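Local coordinates for protein KauB (PDB 6B4R) that probably oxidises a broad range of aldehydes, aminoaldehydes among them, to the corresponding carboxylic acids with NAD(P)+ as electron acceptor, at residues I164-F169 with V241-T246; V237-F242 with R263-A268; F277-D282 with V433-L438. All coordinates share one frame; numbering follows the deposited sequence. Where two conformers were deposited one is given.

Interaction 1 of 3, residues I164-F169 with V241-T246. With TOE (2-[2-(2-methoxy-ethoxy)-ethoxy]-ethoxyl), chain H.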
loop_
_atom_site.group_PDB
_atom_site.type_symbol
_atom_site.label_atom_id
_atom_site.label_comp_id
_atom_site.label_asym_id
_atom_site.label_seq_id
_atom_site.Cartn_x
_atom_site.Cartn_y
_atom_site.Cartn_z
ATOM N N ILE A 164 -0.335 -17.088 -24.371
ATOM C CA ILE A 164 0.008 -18.432 -24.820
ATOM C C ILE A 164 0.103 -19.367 -23.616
ATOM O O ILE A 164 1.043 -19.283 -22.826
ATOM C CB ILE A 164 1.345 -18.436 -25.587
ATOM C CG1 ILE A 164 1.287 -17.454 -26.758
ATOM C CG2 ILE A 164 1.687 -19.835 -26.076
ATOM C CD1 ILE A 164 2.534 -17.460 -27.621
ATOM N N VAL A 165 -0.879 -20.254 -23.480
ATOM C CA VAL A 165 -0.988 -21.105 -22.300
ATOM C C VAL A 165 -0.570 -22.548 -22.574
ATOM O O VAL A 165 -0.761 -23.054 -23.679
ATOM C CB VAL A 165 -2.422 -21.074 -21.723
ATOM C CG1 VAL A 165 -2.755 -19.678 -21.218
ATOM C CG2 VAL A 165 -3.428 -21.520 -22.765
ATOM N N PRO A 166 0.004 -23.219 -21.560
ATOM C CA PRO A 166 0.504 -24.588 -21.714
ATOM C C PRO A 166 -0.606 -25.633 -21.687
ATOM O O PRO A 166 -1.784 -25.291 -21.576
ATOM C CB PRO A 166 1.398 -24.760 -20.488
ATOM C CG PRO A 166 0.748 -23.919 -19.459
ATOM C CD PRO A 166 0.243 -22.708 -20.198
ATOM N N TRP A 167 -0.213 -26.901 -21.770
ATOM C CA TRP A 167 -1.161 -28.001 -21.869
ATOM C C TRP A 167 -1.338 -28.777 -20.569
ATOM O O TRP A 167 -2.230 -29.619 -20.464
ATOM C CB TRP A 167 -0.745 -28.960 -22.988
ATOM C CG TRP A 167 0.697 -29.381 -22.933
ATOM C CD1 TRP A 167 1.717 -28.906 -23.704
ATOM C CD2 TRP A 167 1.275 -30.367 -22.064
ATOM N NE1 TRP A 167 2.894 -29.533 -23.372
ATOM C CE2 TRP A 167 2.650 -30.433 -22.369
ATOM C CE3 TRP A 167 0.767 -31.198 -21.063
ATOM C CZ2 TRP A 167 3.521 -31.296 -21.706
ATOM C CZ3 TRP A 167 1.632 -32.052 -20.404
ATOM C CH2 TRP A 167 2.993 -32.096 -20.730
ATOM N N ASN A 168 -0.488 -28.505 -19.584
ATOM C CA ASN A 168 -0.535 -29.250 -18.331
ATOM C C ASN A 168 -1.669 -28.799 -17.410
ATOM O O ASN A 168 -2.239 -29.606 -16.675
ATOM C CB ASN A 168 0.813 -29.196 -17.612
ATOM C CG ASN A 168 1.185 -27.799 -17.177
ATOM O OD1 ASN A 168 0.788 -26.817 -17.801
ATOM N ND2 ASN A 168 1.952 -27.701 -16.098
ATOM N N PHE A 169 -1.986 -27.508 -17.451
ATOM C CA PHE A 169 -3.157 -26.970 -16.762
ATOM C C PHE A 169 -3.897 -25.991 -17.672
ATOM O O PHE A 169 -3.955 -24.799 -17.380
ATOM C CB PHE A 169 -2.754 -26.262 -15.464
ATOM C CG PHE A 169 -2.219 -27.185 -14.403
ATOM C CD1 PHE A 169 -3.077 -27.832 -13.528
ATOM C CD2 PHE A 169 -0.854 -27.397 -14.271
ATOM C CE1 PHE A 169 -2.587 -28.682 -12.546
ATOM C CE2 PHE A 169 -0.357 -28.246 -13.290
ATOM C CZ PHE A 169 -1.225 -28.888 -12.427
ATOM N N VAL A 241 1.939 -12.629 -22.672
ATOM C CA VAL A 241 2.179 -13.443 -21.486
ATOM C C VAL A 241 2.245 -14.915 -21.875
ATOM O O VAL A 241 1.563 -15.352 -22.800
ATOM C CB VAL A 241 1.116 -13.209 -20.392
ATOM C CG1 VAL A 241 1.126 -11.752 -19.953
ATOM C CG2 VAL A 241 -0.264 -13.615 -20.884
ATOM N N PHE A 242 3.077 -15.678 -21.174
ATOM C CA PHE A 242 3.360 -17.047 -21.587
ATOM C C PHE A 242 3.765 -17.951 -20.425
ATOM O O PHE A 242 4.431 -17.521 -19.482
ATOM C CB PHE A 242 4.446 -17.038 -22.671
ATOM C CG PHE A 242 5.019 -18.393 -22.989
ATOM C CD1 PHE A 242 4.389 -19.234 -23.892
ATOM C CD2 PHE A 242 6.208 -18.810 -22.410
ATOM C CE1 PHE A 242 4.923 -20.473 -24.197
ATOM C CE2 PHE A 242 6.745 -20.051 -22.709
ATOM C CZ PHE A 242 6.102 -20.883 -23.606
ATOM N N THR A 243 3.338 -19.206 -20.504
ATOM C CA THR A 243 3.776 -20.236 -19.576
ATOM C C THR A 243 4.134 -21.482 -20.376
ATOM O O THR A 243 3.315 -21.994 -21.139
ATOM C CB THR A 243 2.687 -20.583 -18.547
ATOM O OG1 THR A 243 2.330 -19.409 -17.807
ATOM C CG2 THR A 243 3.186 -21.653 -17.589
ATOM N N GLY A 244 5.361 -21.959 -20.213
ATOM C CA GLY A 244 5.822 -23.122 -20.946
ATOM C C GLY A 244 7.283 -23.427 -20.691
ATOM O O GLY A 244 7.757 -23.347 -19.559
ATOM N N SER A 245 7.998 -23.777 -21.754
ATOM C CA SER A 245 9.398 -24.159 -21.638
ATOM C C SER A 245 10.326 -22.954 -21.734
ATOM O O SER A 245 9.951 -21.907 -22.261
ATOM C CB SER A 245 9.764 -25.182 -22.715
ATOM O OG SER A 245 9.634 -24.621 -24.010
ATOM N N THR A 246 11.541 -23.119 -21.226
ATOM C CA THR A 246 12.558 -22.075 -21.260
ATOM C C THR A 246 12.963 -21.733 -22.692
ATOM O O THR A 246 13.155 -20.565 -23.032
ATOM C CB THR A 246 13.801 -22.499 -20.447
ATOM O OG1 THR A 246 13.461 -22.555 -19.056
ATOM C CG2 THR A 246 14.943 -21.517 -20.639
HETATM O "O2'" TOE H . 2.393 -25.324 -14.315
HETATM C "CA'" TOE H . 2.372 -24.167 -13.471
HETATM C "CB'" TOE H . 2.686 -24.582 -12.039
HETATM O "OC'" TOE H . 1.481 -24.684 -11.281
HETATM C "CD'" TOE H . 1.757 -24.979 -9.914
HETATM C "CE'" TOE H . 0.648 -24.421 -9.028
HETATM O "OF'" TOE H . -0.527 -25.219 -9.150
HETATM C "CG'" TOE H . -1.581 -24.717 -8.330
HETATM C "CH'" TOE H . -2.692 -25.755 -8.234
HETATM O "OI'" TOE H . -2.163 -26.951 -7.663
HETATM C "CK'" TOE H . -3.191 -27.862 -7.282
#
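I164 and F242 pair as parallel strand neighbours: I164 N donates to V241 O at 3.0 Å (173°), and I164 O receives T243 N at 3.3 Å (161°), so I164 is gripped through both its N-H and its C=O. The same I164 O also meets the CA-H of F242. On the face that both side chains share, CG2 of I164, anti to the backbone N, leans on the F242 ring with 3.5 Å to CD1, while CB of I164 lies at the edge of that ring, in its plane. Two residues beyond I164, the pyrrolidine of P166 turns toward the strand end, its CD 3.3 Å from T243 O and 3.6 Å from T243 CB. The hydroxyl of T243 is held elsewhere, by NZ of K177.

Beyond P166 the chain diverges from the strand and reaches the ligand pocket. N168 holds its CG between backbone N and carbonyl carbon (chi1 64°); its ND2 donates to O2' of the bound glycol ether at 3.0 Å, to E300 O and, weakly, to the sulfinate of the modified residue at position 302. F169 CD2 lies 3.9 Å from the same O2'. In this family the asparagine of the Pro-Trp-Asn-Phe sequence contributes an amide N-H to the oxyanion hole, and the terminal oxygen O2' held by N168 is consistent with that role.

The contact thus joins the end of strand 149-164, and the loop leading to helix 170-183, with strand 239-243 in the nucleotide-binding sheet. Helix 246-258, which starts just after the N-cap S245, packs through L252 on both I164 and F242; V165 and P166 rest on helix 170-183 through S174 and M173, and strand 263-267 flanks F242 through L266.

Interaction 2 of 3, residues V237-F242 with R263-A268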
loop_
_atom_site.group_PDB
_atom_site.type_symbol
_atom_site.label_atom_id
_atom_site.label_comp_id
_atom_site.label_asym_id
_atom_site.label_seq_id
_atom_site.Cartn_x
_atom_site.Cartn_y
_atom_site.Cartn_z
ATOM N N VAL A 237 0.219 -5.826 -30.919
ATOM C CA VAL A 237 0.046 -6.532 -29.654
ATOM C C VAL A 237 0.900 -5.862 -28.584
ATOM O O VAL A 237 2.125 -5.809 -28.700
ATOM C CB VAL A 237 0.430 -8.020 -29.763
ATOM C CG1 VAL A 237 0.482 -8.660 -28.381
ATOM C CG2 VAL A 237 -0.549 -8.759 -30.668
ATOM N N ASP A 238 0.246 -5.353 -27.543
ATOM C CA ASP A 238 0.926 -4.564 -26.519
ATOM C C ASP A 238 1.677 -5.413 -25.501
ATOM O O ASP A 238 2.727 -5.008 -24.999
ATOM C CB ASP A 238 -0.077 -3.666 -25.795
ATOM C CG ASP A 238 -0.700 -2.636 -26.710
ATOM O OD1 ASP A 238 0.059 -1.885 -27.362
ATOM O OD2 ASP A 238 -1.946 -2.586 -26.783
ATOM N N THR A 239 1.133 -6.587 -25.199
ATOM C CA THR A 239 1.671 -7.428 -24.139
ATOM C C THR A 239 1.519 -8.906 -24.478
ATOM O O THR A 239 0.465 -9.343 -24.940
ATOM C CB THR A 239 0.969 -7.130 -22.789
ATOM O OG1 THR A 239 1.240 -5.780 -22.394
ATOM C CG2 THR A 239 1.449 -8.074 -21.698
ATOM N N LEU A 240 2.584 -9.667 -24.248
ATOM C CA LEU A 240 2.574 -11.107 -24.460
ATOM C C LEU A 240 2.877 -11.812 -23.142
ATOM O O LEU A 240 3.942 -11.612 -22.555
ATOM C CB LEU A 240 3.612 -11.485 -25.524
ATOM C CG LEU A 240 3.753 -12.935 -26.009
ATOM C CD1 LEU A 240 4.664 -13.759 -25.107
ATOM C CD2 LEU A 240 2.394 -13.598 -26.142
ATOM N N VAL A 241 1.939 -12.629 -22.672
ATOM C CA VAL A 241 2.179 -13.443 -21.486
ATOM C C VAL A 241 2.245 -14.915 -21.875
ATOM O O VAL A 241 1.563 -15.352 -22.800
ATOM C CB VAL A 241 1.116 -13.209 -20.392
ATOM C CG1 VAL A 241 1.126 -11.752 -19.953
ATOM C CG2 VAL A 241 -0.264 -13.615 -20.884
ATOM N N PHE A 242 3.077 -15.678 -21.174
ATOM C CA PHE A 242 3.360 -17.047 -21.587
ATOM C C PHE A 242 3.765 -17.951 -20.425
ATOM O O PHE A 242 4.431 -17.521 -19.482
ATOM C CB PHE A 242 4.446 -17.038 -22.671
ATOM C CG PHE A 242 5.019 -18.393 -22.989
ATOM C CD1 PHE A 242 4.389 -19.234 -23.892
ATOM C CD2 PHE A 242 6.208 -18.810 -22.410
ATOM C CE1 PHE A 242 4.923 -20.473 -24.197
ATOM C CE2 PHE A 242 6.745 -20.051 -22.709
ATOM C CZ PHE A 242 6.102 -20.883 -23.606
ATOM N N ARG A 263 5.766 -5.724 -24.185
ATOM C CA ARG A 263 6.069 -6.262 -22.864
ATOM C C ARG A 263 5.939 -7.776 -22.895
ATOM O O ARG A 263 4.998 -8.314 -23.477
ATOM C CB ARG A 263 5.141 -5.682 -21.793
ATOM C CG ARG A 263 5.400 -4.223 -21.453
ATOM C CD ARG A 263 4.506 -3.296 -22.257
ATOM N NE ARG A 263 4.725 -1.897 -21.904
ATOM C CZ ARG A 263 5.568 -1.090 -22.539
ATOM N NH1 ARG A 263 6.272 -1.542 -23.570
ATOM N NH2 ARG A 263 5.705 0.170 -22.145
ATOM N N VAL A 264 6.894 -8.461 -22.277
ATOM C CA VAL A 264 6.904 -9.916 -22.282
ATOM C C VAL A 264 7.030 -10.485 -20.873
ATOM O O VAL A 264 8.035 -10.278 -20.194
ATOM C CB VAL A 264 8.037 -10.467 -23.169
ATOM C CG1 VAL A 264 8.118 -11.967 -23.050
ATOM C CG2 VAL A 264 7.811 -10.076 -24.615
ATOM N N TRP A 265 5.998 -11.200 -20.442
ATOM C CA TRP A 265 5.987 -11.831 -19.131
ATOM C C TRP A 265 5.933 -13.341 -19.309
ATOM O O TRP A 265 5.047 -13.863 -19.983
ATOM C CB TRP A 265 4.796 -11.334 -18.311
ATOM C CG TRP A 265 4.724 -9.838 -18.243
ATOM C CD1 TRP A 265 3.972 -9.015 -19.031
ATOM C CD2 TRP A 265 5.450 -8.984 -17.349
ATOM N NE1 TRP A 265 4.178 -7.703 -18.678
ATOM C CE2 TRP A 265 5.081 -7.656 -17.649
ATOM C CE3 TRP A 265 6.372 -9.212 -16.323
ATOM C CZ2 TRP A 265 5.600 -6.563 -16.960
ATOM C CZ3 TRP A 265 6.887 -8.124 -15.639
ATOM C CH2 TRP A 265 6.499 -6.817 -15.961
ATOM N N LEU A 266 6.891 -14.040 -18.711
ATOM C CA LEU A 266 7.050 -15.464 -18.964
ATOM C C LEU A 266 7.141 -16.299 -17.697
ATOM O O LEU A 266 7.650 -15.845 -16.674
ATOM C CB LEU A 266 8.321 -15.703 -19.775
ATOM C CG LEU A 266 8.507 -14.889 -21.053
ATOM C CD1 LEU A 266 9.940 -15.001 -21.542
ATOM C CD2 LEU A 266 7.542 -15.357 -22.120
ATOM N N GLU A 267 6.655 -17.531 -17.785
ATOM C CA GLU A 267 6.818 -18.509 -16.719
ATOM C C GLU A 267 7.373 -19.795 -17.322
ATOM O O GLU A 267 6.626 -20.604 -17.870
ATOM C CB GLU A 267 5.483 -18.772 -16.017
ATOM C CG GLU A 267 4.762 -17.506 -15.572
ATOM C CD GLU A 267 4.201 -17.611 -14.166
ATOM O OE1 GLU A 267 4.002 -18.746 -13.686
ATOM O OE2 GLU A 267 3.966 -16.556 -13.539
ATOM N N ALA A 268 8.688 -19.975 -17.229
ATOM C CA ALA A 268 9.356 -21.089 -17.893
ATOM C C ALA A 268 9.444 -22.354 -17.044
ATOM O O ALA A 268 8.652 -22.560 -16.124
ATOM C CB ALA A 268 10.737 -20.665 -18.378
#
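T239 and W265 meet methyl to ring edge: CG2 of T239 sits near the plane of the indole, 3.8 Å from CD1. W265 carries its CG anti to the carbonyl carbon (chi1 -53°), beside its own backbone N, which swings the pyrrole side of the ring back along the neighbouring strand toward T239. V241 approaches the root of the same side chain, CG1 to W265 CB 4.0 Å. R263 shares this face; its CB passes the T239 hydroxyl, then the chain bends at chi2 (94°) and carries the guanidinium off to a salt bridge with E489.

The other face holds L240, V264, F242 and L266. Here L266 drops CD2 over the start of the phenylalanine side chain, 3.6 Å from F242 CB and 3.7 Å from F242 CD2, meeting the ring neither squarely on its face nor at its edge. L240 CD1 is looser, 4.4 Å from L266 CD2.

The faces alternate as in any beta strand, and parallel pairing of strands 239-243 and 263-267 puts partners on the same face; the short axes run 4.8 Å apart at 5°. Helix 246-258 connects them in a beta-alpha-beta unit of the Rossmann-type domain that binds the dinucleotide in aldehyde dehydrogenases, and it packs on the face of F242, V264 and L266.

Between the faces, backbone bonds alternate from strand to strand: L240 N and F242 N donate to R263 O and W265 O, while L240 O takes W265 N. At the carboxyl end E267 N reaches F242 O at 2.8 Å; this bond ties the backbone of the predicted active-site glutamate to the strand. At the opposite end R263 N makes a longer bond, 3.2 Å, to D238 O, and the D238 carboxylate turns to R67. A neighbouring chain packs against V264, W265 and L266.

Interaction 3 of 3, residues F277-D282 with V433-L438; sequences FADAPD and VWTSNL
V433 opens the contact against F277: its CG1, anti to the backbone N, comes to the edge of the phenyl ring, 3.8 Å from CE2. W434 follows with its carbonyl oxygen, which lies at the edge of the same ring, near its plane, and accepts F277 N at 3.0 Å (153°). The tryptophan side chain itself leaves to pack elsewhere, but its CB touches A280 CB at 4.0 Å.

T435 begins the polar part. Its OG1, anti to the backbone N (chi1 179°), donates to D279 OD1 at 2.7 Å, meeting that oxygen from above the carboxylate plane, 43° out of it. The same OG1 accepts N437 N at 3.2 Å, which closes an ST turn, and the hydroxyl is thereby fixed by one bond given and one received. The other carboxylate oxygen, OD2, forms a salt bridge with K440. Over the T435 peptide lies P281, its CD 3.6 Å from T435 C.

S436 then takes hold of the D279 carbonyl: its OG donates to D279 O at 2.9 Å in the plane of that carbonyl, and its backbone N adds a weak bond to the same atom. N437 contributes CB, 3.8 Å from D279 OD2, while its OD1 caps K440 N at the start of helix 438-447.

The partner residues F277 to A280 form a type I turn, closed by A280 N to F277 O, so a tight turn after strand 273-276 is clasped to the turn after strand 430-434, its parallel neighbour in the second sheet. D282 caps the start of helix 283-295, whose A286 and A289 meet the W434 side chain; helix 438-447 lies against F277 and T435 through K440, and S436 and N437 also touch a second subunit.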
loop_
_atom_site.group_PDB
_atom_site.type_symbol
_atom_site.label_atom_id
_atom_site.label_comp_id
_atom_site.label_asym_id
_atom_site.label_seq_id
_atom_site.Cartn_x
_atom_site.Cartn_y
_atom_site.Cartn_z
ATOM N N PHE A 277 14.874 -31.821 6.180
ATOM C CA PHE A 277 15.852 -31.887 7.256
ATOM C C PHE A 277 15.511 -32.988 8.255
ATOM O O PHE A 277 14.379 -33.473 8.305
ATOM C CB PHE A 277 15.960 -30.537 7.973
ATOM C CG PHE A 277 16.705 -29.490 7.189
ATOM C CD1 PHE A 277 18.089 -29.413 7.252
ATOM C CD2 PHE A 277 16.025 -28.581 6.394
ATOM C CE1 PHE A 277 18.779 -28.453 6.533
ATOM C CE2 PHE A 277 16.710 -27.617 5.672
ATOM C CZ PHE A 277 18.088 -27.553 5.743
ATOM N N ALA A 278 16.502 -33.377 9.051
ATOM C CA ALA A 278 16.323 -34.420 10.053
ATOM C C ALA A 278 15.263 -34.037 11.083
ATOM O O ALA A 278 14.526 -34.892 11.572
ATOM C CB ALA A 278 17.648 -34.721 10.744
ATOM N N ASP A 279 15.190 -32.748 11.402
ATOM C CA ASP A 279 14.281 -32.268 12.439
ATOM C C ASP A 279 12.907 -31.870 11.906
ATOM O O ASP A 279 12.236 -31.016 12.485
ATOM C CB ASP A 279 14.908 -31.105 13.223
ATOM C CG ASP A 279 15.308 -29.930 12.332
ATOM O OD1 ASP A 279 14.977 -29.934 11.128
ATOM O OD2 ASP A 279 15.951 -28.990 12.848
ATOM N N ALA A 280 12.495 -32.487 10.802
ATOM C CA ALA A 280 11.173 -32.232 10.237
ATOM C C ALA A 280 10.076 -32.591 11.243
ATOM O O ALA A 280 10.192 -33.584 11.959
ATOM C CB ALA A 280 10.992 -33.014 8.946
ATOM N N PRO A 281 9.013 -31.772 11.309
ATOM C CA PRO A 281 7.902 -31.970 12.250
ATOM C C PRO A 281 7.280 -33.361 12.144
ATOM O O PRO A 281 7.001 -33.991 13.164
ATOM C CB PRO A 281 6.884 -30.912 11.814
ATOM C CG PRO A 281 7.699 -29.849 11.177
ATOM C CD PRO A 281 8.823 -30.569 10.480
ATOM N N ASP A 282 7.071 -33.829 10.919
ATOM C CA ASP A 282 6.483 -35.141 10.678
ATOM C C ASP A 282 7.124 -35.763 9.443
ATOM O O ASP A 282 6.817 -35.376 8.315
ATOM C CB ASP A 282 4.969 -35.012 10.482
ATOM C CG ASP A 282 4.256 -36.357 10.443
ATOM O OD1 ASP A 282 4.913 -37.391 10.199
ATOM O OD2 ASP A 282 3.025 -36.379 10.653
ATOM N N VAL A 433 11.068 -26.543 2.170
ATOM C CA VAL A 433 11.911 -26.855 3.318
ATOM C C VAL A 433 11.084 -27.482 4.435
ATOM O O VAL A 433 10.041 -26.955 4.817
ATOM C CB VAL A 433 12.625 -25.598 3.856
ATOM C CG1 VAL A 433 13.356 -25.914 5.150
ATOM C CG2 VAL A 433 13.592 -25.054 2.821
ATOM N N TRP A 434 11.552 -28.613 4.948
ATOM C CA TRP A 434 10.884 -29.289 6.052
ATOM C C TRP A 434 11.766 -29.288 7.295
ATOM O O TRP A 434 12.797 -29.959 7.340
ATOM C CB TRP A 434 10.505 -30.715 5.654
ATOM C CG TRP A 434 9.535 -30.761 4.509
ATOM C CD1 TRP A 434 9.815 -30.557 3.190
ATOM C CD2 TRP A 434 8.128 -31.021 4.585
ATOM N NE1 TRP A 434 8.669 -30.673 2.439
ATOM C CE2 TRP A 434 7.620 -30.960 3.273
ATOM C CE3 TRP A 434 7.248 -31.301 5.636
ATOM C CZ2 TRP A 434 6.274 -31.169 2.982
ATOM C CZ3 TRP A 434 5.913 -31.507 5.346
ATOM C CH2 TRP A 434 5.438 -31.441 4.030
ATOM N N THR A 435 11.355 -28.517 8.297
ATOM C CA THR A 435 12.087 -28.413 9.551
ATOM C C THR A 435 11.179 -27.820 10.620
ATOM O O THR A 435 10.220 -27.114 10.310
ATOM C CB THR A 435 13.353 -27.539 9.403
ATOM O OG1 THR A 435 14.026 -27.437 10.665
ATOM C CG2 THR A 435 12.994 -26.149 8.922
ATOM N N SER A 436 11.480 -28.118 11.880
ATOM C CA SER A 436 10.694 -27.604 12.993
ATOM C C SER A 436 11.414 -26.444 13.669
ATOM O O SER A 436 10.858 -25.782 14.546
ATOM C CB SER A 436 10.417 -28.711 14.009
ATOM O OG SER A 436 11.622 -29.185 14.582
ATOM N N ASN A 437 12.652 -26.203 13.250
ATOM C CA ASN A 437 13.467 -25.143 13.826
ATOM C C ASN A 437 13.111 -23.768 13.267
ATOM O O ASN A 437 13.070 -23.575 12.054
ATOM C CB ASN A 437 14.953 -25.436 13.603
ATOM C CG ASN A 437 15.853 -24.439 14.303
ATOM O OD1 ASN A 437 16.278 -23.443 13.715
ATOM N ND2 ASN A 437 16.139 -24.697 15.574
ATOM N N LEU A 438 12.863 -22.815 14.162
ATOM C CA LEU A 438 12.460 -21.465 13.771
ATOM C C LEU A 438 13.510 -20.765 12.907
ATOM O O LEU A 438 13.212 -20.309 11.801
ATOM C CB LEU A 438 12.153 -20.618 15.008
ATOM C CG LEU A 438 11.782 -19.156 14.749
ATOM C CD1 LEU A 438 10.480 -19.065 13.973
ATOM C CD2 LEU A 438 11.691 -18.375 16.048
#

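How the interactions relate
Interactions 1 and 2 are built on one strand, 239-243, and share V241 and F242: interaction 1 lies on one flank and interaction 2 on the other, centres 11 Å apart. They touch, G244 N lying 3.0 Å from E267 O in a probable hydrogen bond. Near the C-terminal ends of these strands, interaction 1 carries N168 and F169 of the ligand pocket and interaction 2 carries the predicted active-site residue E267, whose side chain is about 4 Å from that of T243 and about 6 Å from the bound glycol ether. Interaction 3 belongs to another sheet, away from these sites; its nearest atoms are about 17 Å from interaction 1 and about 19 Å from interaction 2.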